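Local atomic coordinates of lipoate-protein ligase 1 (Plasmodium falciparum, PDB entry 5T8U), a protein that belongs to the lipoate-protein ligase family, with a lipoyl protein ligase A/B catalytic domain that holds lipoic acid in this model and a bacterial lipoate protein ligase-like C-terminal region. Residues S17-Q20 against F24-S27; E29-N34 against N250-N255. All coordinates share one frame; numbering follows the deposited sequence.

Contact 1: residues S17-Q20 against F24-S27; sequences SNNQ and FNLS
The amide of N25 reaches across to the loop 17-20 and is held there at both ends. S17 OG donates to N25 OD1 at 2.8 Å, tilted 32° from the carbonyl plane, while N25 ND2 gives an N-H to N19 O at 3.1 Å; that oxygen lies in the plane of the N25 amide, but the donor stands above the N19 carbonyl plane. A further bond from ND2 to N61 OD1 leaves the amide with three partners, which should fix its rotation. With CG anti to the carbonyl carbon (chi1 -67°), the N25 side chain leans off the helix toward the loop.

Beside it, the NH2 end of the N19 amide lies over one face of the F24 ring, near its rim, with the amide plane only 12° from that of the ring; CG and OD1 extend past the rim. ND2 comes 3.1 Å from F24 CD2, and N19 OD1 accepts from the backbone N of N21. The pairing ties the turn after strand 13-17 to the first turns of helix 22-34, where W59 of strand 55-59 also touches N25 and F258 of helix 256-266 meets the F24 ring edge-to-face.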
ATOM      1  N   SER A  17      -5.258 -13.303  -8.686  1.00 59.62           N
ATOM      2  CA  SER A  17      -3.962 -13.941  -8.874  1.00 60.09           C
ATOM      3  C   SER A  17      -3.873 -15.132  -7.933  1.00 62.63           C
ATOM      4  O   SER A  17      -3.938 -14.966  -6.710  1.00 62.67           O
ATOM      5  CB  SER A  17      -2.818 -12.961  -8.609  1.00 59.02           C
ATOM      6  OG  SER A  17      -1.569 -13.632  -8.606  1.00 59.61           O
ATOM      7  N   ASN A  18      -3.737 -16.330  -8.502  0.92 63.95           N
ATOM      8  CA  ASN A  18      -3.553 -17.526  -7.692  0.92 66.03           C
ATOM      9  C   ASN A  18      -2.109 -17.716  -7.250  0.92 67.13           C
ATOM     10  O   ASN A  18      -1.848 -18.573  -6.397  0.92 65.50           O
ATOM     11  CB  ASN A  18      -4.024 -18.765  -8.458  0.92 68.91           C
ATOM     12  CG  ASN A  18      -5.534 -18.853  -8.546  0.92 70.26           C
ATOM     13  OD1 ASN A  18      -6.215 -19.037  -7.537  0.92 70.88           O
ATOM     14  ND2 ASN A  18      -6.066 -18.732  -9.755  0.92 70.90           N
ATOM     15  N   ASN A  19      -1.173 -16.948  -7.802  1.00 75.61           N
ATOM     16  CA  ASN A  19       0.200 -16.992  -7.326  1.00 76.78           C
ATOM     17  C   ASN A  19       0.260 -16.514  -5.880  1.00 74.66           C
ATOM     18  O   ASN A  19      -0.559 -15.705  -5.435  1.00 74.64           O
ATOM     19  CB  ASN A  19       1.100 -16.131  -8.212  1.00 75.20           C
ATOM     20  CG  ASN A  19       2.575 -16.350  -7.935  1.00 76.62           C
ATOM     21  OD1 ASN A  19       3.015 -16.321  -6.787  1.00 77.69           O
ATOM     22  ND2 ASN A  19       3.346 -16.582  -8.991  1.00 77.61           N
ATOM     23  N   GLN A  20       1.246 -17.026  -5.139  0.97 71.75           N
ATOM     24  CA  GLN A  20       1.350 -16.757  -3.709  0.97 69.92           C
ATOM     25  C   GLN A  20       2.716 -16.197  -3.325  0.97 71.16           C
ATOM     26  O   GLN A  20       3.112 -16.290  -2.159  0.97 71.12           O
ATOM     27  CB  GLN A  20       1.050 -18.028  -2.910  0.97 70.35           C
ATOM     28  CG  GLN A  20      -0.337 -18.595  -3.178  0.97 70.23           C
ATOM     29  CD  GLN A  20      -0.622 -19.856  -2.386  0.97 70.62           C
ATOM     30  OE1 GLN A  20       0.295 -20.578  -1.994  0.97 70.05           O
ATOM     31  NE2 GLN A  20      -1.900 -20.123  -2.140  0.97 70.17           N
ATOM     32  N   PHE A  24       5.965 -11.529  -6.749  0.87 56.64           N
ATOM     33  CA  PHE A  24       5.205 -11.738  -7.976  0.87 54.23           C
ATOM     34  C   PHE A  24       3.919 -10.921  -7.964  0.87 53.55           C
ATOM     35  O   PHE A  24       3.624 -10.185  -8.915  0.87 51.01           O
ATOM     36  CB  PHE A  24       4.900 -13.228  -8.146  0.87 57.02           C
ATOM     37  CG  PHE A  24       4.418 -13.596  -9.517  0.87 55.74           C
ATOM     38  CD1 PHE A  24       5.316 -13.957 -10.506  0.87 55.76           C
ATOM     39  CD2 PHE A  24       3.067 -13.581  -9.818  0.87 55.44           C
ATOM     40  CE1 PHE A  24       4.878 -14.297 -11.769  0.87 56.73           C
ATOM     41  CE2 PHE A  24       2.621 -13.921 -11.080  0.87 56.34           C
ATOM     42  CZ  PHE A  24       3.529 -14.278 -12.057  0.87 56.64           C
ATOM     43  N   ASN A  25       3.143 -11.032  -6.884  1.00 61.63           N
ATOM     44  CA  ASN A  25       1.872 -10.317  -6.808  1.00 64.81           C
ATOM     45  C   ASN A  25       2.085  -8.810  -6.739  1.00 62.68           C
ATOM     46  O   ASN A  25       1.290  -8.043  -7.292  1.00 62.38           O
ATOM     47  CB  ASN A  25       1.068 -10.795  -5.601  1.00 66.57           C
ATOM     48  CG  ASN A  25       0.608 -12.230  -5.741  1.00 68.91           C
ATOM     49  OD1 ASN A  25       0.375 -12.712  -6.849  1.00 71.13           O
ATOM     50  ND2 ASN A  25       0.467 -12.920  -4.614  1.00 69.26           N
ATOM     51  N   LEU A  26       3.138  -8.362  -6.051  0.93 60.29           N
ATOM     52  CA  LEU A  26       3.456  -6.938  -6.058  0.93 58.86           C
ATOM     53  C   LEU A  26       3.820  -6.463  -7.459  0.93 60.25           C
ATOM     54  O   LEU A  26       3.488  -5.333  -7.838  0.93 60.18           O
ATOM     55  CB  LEU A  26       4.592  -6.644  -5.078  0.93 59.36           C
ATOM     56  CG  LEU A  26       4.217  -6.631  -3.593  0.93 58.79           C
ATOM     57  CD1 LEU A  26       5.468  -6.605  -2.729  0.93 60.01           C
ATOM     58  CD2 LEU A  26       3.325  -5.443  -3.260  0.93 57.51           C
ATOM     59  N   SER A  27       4.493  -7.309  -8.243  0.96 61.08           N
ATOM     60  CA  SER A  27       4.788  -6.954  -9.627  0.96 59.66           C
ATOM     61  C   SER A  27       3.509  -6.867 -10.451  0.96 59.19           C
ATOM     62  O   SER A  27       3.364  -5.968 -11.288  0.96 55.99           O
ATOM     63  CB  SER A  27       5.754  -7.971 -10.234  0.96 59.44           C
ATOM     64  OG  SER A  27       6.934  -8.071  -9.457  0.96 60.02           O
TER

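Contact 2: residues E29-N34 against N250-N255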
ATOM      1  N   GLU A  29       0.515  -6.067  -9.233  1.00 62.26           N
ATOM      2  CA  GLU A  29      -0.114  -4.830  -8.780  1.00 60.76           C
ATOM      3  C   GLU A  29       0.510  -3.615  -9.456  1.00 60.46           C
ATOM      4  O   GLU A  29      -0.196  -2.751  -9.991  1.00 59.96           O
ATOM      5  CB  GLU A  29       0.015  -4.731  -7.261  1.00 61.55           C
ATOM      6  CG  GLU A  29      -0.690  -3.547  -6.638  1.00 63.04           C
ATOM      7  CD  GLU A  29      -0.430  -3.448  -5.150  1.00 63.62           C
ATOM      8  OE1 GLU A  29       0.737  -3.621  -4.737  1.00 63.59           O
ATOM      9  OE2 GLU A  29      -1.392  -3.211  -4.391  1.00 63.86           O
ATOM     10  N   ASN A  30       1.844  -3.533  -9.438  1.00 60.46           N
ATOM     11  CA  ASN A  30       2.518  -2.396 -10.055  1.00 60.85           C
ATOM     12  C   ASN A  30       2.262  -2.343 -11.554  1.00 60.19           C
ATOM     13  O   ASN A  30       2.180  -1.253 -12.131  1.00 60.84           O
ATOM     14  CB  ASN A  30       4.018  -2.460  -9.775  1.00 61.93           C
ATOM     15  CG  ASN A  30       4.720  -1.149 -10.071  1.00 62.47           C
ATOM     16  OD1 ASN A  30       4.116  -0.080  -9.999  1.00 61.83           O
ATOM     17  ND2 ASN A  30       6.002  -1.226 -10.409  1.00 63.35           N
ATOM     18  N   PHE A  31       2.135  -3.503 -12.203  1.00 61.23           N
ATOM     19  CA  PHE A  31       1.857  -3.512 -13.635  1.00 61.86           C
ATOM     20  C   PHE A  31       0.445  -3.017 -13.920  1.00 61.95           C
ATOM     21  O   PHE A  31       0.209  -2.339 -14.925  1.00 64.46           O
ATOM     22  CB  PHE A  31       2.058  -4.916 -14.203  1.00 61.84           C
ATOM     23  CG  PHE A  31       2.019  -4.970 -15.703  1.00 62.91           C
ATOM     24  CD1 PHE A  31       3.191  -4.955 -16.440  1.00 64.47           C
ATOM     25  CD2 PHE A  31       0.810  -5.025 -16.376  1.00 62.42           C
ATOM     26  CE1 PHE A  31       3.158  -5.000 -17.819  1.00 65.81           C
ATOM     27  CE2 PHE A  31       0.772  -5.070 -17.754  1.00 64.29           C
ATOM     28  CZ  PHE A  31       1.946  -5.057 -18.476  1.00 66.11           C
ATOM     29  N   LEU A  32      -0.507  -3.347 -13.046  1.00 59.97           N
ATOM     30  CA  LEU A  32      -1.867  -2.852 -13.215  1.00 59.58           C
ATOM     31  C   LEU A  32      -1.929  -1.347 -12.997  1.00 62.44           C
ATOM     32  O   LEU A  32      -2.597  -0.631 -13.753  1.00 63.70           O
ATOM     33  CB  LEU A  32      -2.811  -3.576 -12.253  1.00 56.75           C
ATOM     34  CG  LEU A  32      -2.858  -5.099 -12.392  1.00 54.33           C
ATOM     35  CD1 LEU A  32      -3.530  -5.723 -11.181  1.00 54.69           C
ATOM     36  CD2 LEU A  32      -3.572  -5.501 -13.667  1.00 54.48           C
ATOM     37  N   LEU A  33      -1.231  -0.847 -11.974  1.00 64.53           N
ATOM     38  CA  LEU A  33      -1.200   0.592 -11.735  1.00 65.58           C
ATOM     39  C   LEU A  33      -0.537   1.333 -12.891  1.00 65.98           C
ATOM     40  O   LEU A  33      -1.015   2.394 -13.312  1.00 68.23           O
ATOM     41  CB  LEU A  33      -0.472   0.890 -10.424  1.00 66.46           C
ATOM     42  CG  LEU A  33      -0.131   2.361 -10.161  1.00 68.70           C
ATOM     43  CD1 LEU A  33      -1.370   3.240 -10.247  1.00 69.23           C
ATOM     44  CD2 LEU A  33       0.537   2.519  -8.806  1.00 69.35           C
ATOM     45  N   ASN A  34       0.563   0.799 -13.416  1.00 64.62           N
ATOM     46  CA  ASN A  34       1.322   1.475 -14.461  1.00 67.75           C
ATOM     47  C   ASN A  34       0.788   1.218 -15.866  1.00 67.91           C
ATOM     48  O   ASN A  34       1.321   1.786 -16.825  1.00 72.47           O
ATOM     49  CB  ASN A  34       2.796   1.059 -14.388  1.00 69.88           C
ATOM     50  CG  ASN A  34       3.516   1.675 -13.204  1.00 71.11           C
ATOM     51  OD1 ASN A  34       4.173   0.979 -12.429  1.00 71.47           O
ATOM     52  ND2 ASN A  34       3.395   2.990 -13.058  1.00 71.23           N
ATOM     53  N   ASN A 250       0.187 -14.344 -19.949  1.00 80.97           N
ATOM     54  CA  ASN A 250       1.558 -14.133 -20.402  1.00 84.68           C
ATOM     55  C   ASN A 250       1.784 -12.715 -20.912  1.00 82.85           C
ATOM     56  O   ASN A 250       2.908 -12.205 -20.839  1.00 86.25           O
ATOM     57  CB  ASN A 250       1.907 -15.154 -21.484  1.00 87.78           C
ATOM     58  CG  ASN A 250       2.112 -16.547 -20.921  1.00 87.39           C
ATOM     59  OD1 ASN A 250       2.830 -16.731 -19.936  1.00 86.16           O
ATOM     60  ND2 ASN A 250       1.471 -17.536 -21.534  1.00 88.28           N
ATOM     61  N   ASN A 251       0.743 -12.059 -21.435  1.00 74.30           N
ATOM     62  CA  ASN A 251       0.895 -10.666 -21.844  1.00 74.31           C
ATOM     63  C   ASN A 251       1.293  -9.783 -20.669  1.00 76.23           C
ATOM     64  O   ASN A 251       1.994  -8.782 -20.853  1.00 74.44           O
ATOM     65  CB  ASN A 251      -0.398 -10.148 -22.475  1.00 74.12           C
ATOM     66  CG  ASN A 251      -0.681 -10.774 -23.825  1.00 77.81           C
ATOM     67  OD1 ASN A 251       0.235 -11.059 -24.595  1.00 80.67           O
ATOM     68  ND2 ASN A 251      -1.960 -10.987 -24.122  1.00 77.61           N
ATOM     69  N   ILE A 252       0.861 -10.138 -19.461  1.00 83.32           N
ATOM     70  CA  ILE A 252       1.180  -9.362 -18.267  1.00 85.20           C
ATOM     71  C   ILE A 252       2.483  -9.829 -17.634  1.00 85.00           C
ATOM     72  O   ILE A 252       3.347  -9.016 -17.297  1.00 89.80           O
ATOM     73  CB  ILE A 252       0.009  -9.441 -17.261  1.00 82.47           C
ATOM     74  CG1 ILE A 252      -1.264  -8.847 -17.875  1.00 83.22           C
ATOM     75  CG2 ILE A 252       0.367  -8.719 -15.958  1.00 81.44           C
ATOM     76  CD1 ILE A 252      -2.504  -8.972 -16.998  1.00 81.68           C
ATOM     77  N   THR A 253       2.649 -11.141 -17.464  1.00 73.87           N
ATOM     78  CA  THR A 253       3.755 -11.683 -16.686  1.00 71.89           C
ATOM     79  C   THR A 253       4.984 -12.011 -17.524  1.00 76.72           C
ATOM     80  O   THR A 253       6.045 -12.286 -16.952  1.00 72.43           O
ATOM     81  CB  THR A 253       3.304 -12.940 -15.929  1.00 72.90           C
ATOM     82  OG1 THR A 253       4.375 -13.416 -15.106  1.00 75.08           O
ATOM     83  CG2 THR A 253       2.881 -14.043 -16.892  1.00 73.91           C
ATOM     84  N   LYS A 254       4.872 -11.996 -18.850  1.00 94.66           N
ATOM     85  CA  LYS A 254       6.015 -12.180 -19.735  1.00100.81           C
ATOM     86  C   LYS A 254       6.517 -10.860 -20.305  1.00100.73           C
ATOM     87  O   LYS A 254       7.422 -10.862 -21.148  1.00104.79           O
ATOM     88  CB  LYS A 254       5.654 -13.136 -20.874  1.00101.30           C
ATOM     89  N   ASN A 255       5.954  -9.739 -19.865  1.00 94.94           N
ATOM     90  CA  ASN A 255       6.365  -8.439 -20.363  1.00 94.80           C
ATOM     91  C   ASN A 255       7.721  -8.053 -19.770  1.00 92.61           C
ATOM     92  O   ASN A 255       8.020  -8.384 -18.620  1.00 93.72           O
ATOM     93  CB  ASN A 255       5.320  -7.388 -20.001  1.00 93.18           C
ATOM     94  CG  ASN A 255       5.626  -6.029 -20.597  1.00 96.43           C
ATOM     95  OD1 ASN A 255       6.534  -5.331 -20.147  1.00 99.22           O
ATOM     96  ND2 ASN A 255       4.858  -5.641 -21.608  1.00 96.98           N
TER
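F31 carries its CG anti to the backbone N (chi1 -170°), which sends the ring out from helix 22-34 toward the short helix 250-253, and I252 answers with CG2 in the same relation to its own backbone N. The result is a packing contact in the lipoyl ligase catalytic fold, made by one phenylalanine against helix 250-253 and the N-cap residue beyond it. No hydrogen bond crosses between the two segments; the contact rests on van der Waals packing and a CH-pi interaction.

I252 CG2 is the methyl that does the touching. It sits 4.2 Å from the centroid of the F31 ring, 29° off the normal and therefore off-centre, with its closest approach at CD2, 3.7 Å away. The carbonyl oxygen of I252 lies over the same face of the ring as CG2, 4.0 Å above its plane and displaced toward the rim.

N255 approaches from another direction, at the ring edge. Its side chain runs at about a right angle to that of F31, and the amide plane is turned 65° from the ring, so the two flat groups do not stack. The polar end of N255 is engaged elsewhere: as the N-cap of helix 256-266, it accepts through OD1 from the backbone N of E257. Y42 of helix 39-42 touches both I252 and N255 and meets the F31 ring edge-to-face, adding that helix to the cluster. F31 CE1 lies 3.9 Å from N255 CG, near the ring plane at its edge, and equally far from N255 CB, off the plane on the I252 side.

In the fold
Helix 22-34 serves both contacts, presenting its early turns to contact 1 and its later turns to contact 2, with the two centres about 11 Å apart. Each is partly buried, so neither is purely core or surface. Contact 1 is local, binding the helix to the loop just before it, and is mainly polar; the N25 side chain is about 8 Å from the bound lipoic acid. Contact 2 joins segments 216 residues apart through mainly apolar packing, with the exposed N251 at its margin while F31 and I252 are buried. The two meet where F24 CZ packs 3.3 Å from T253 OG1.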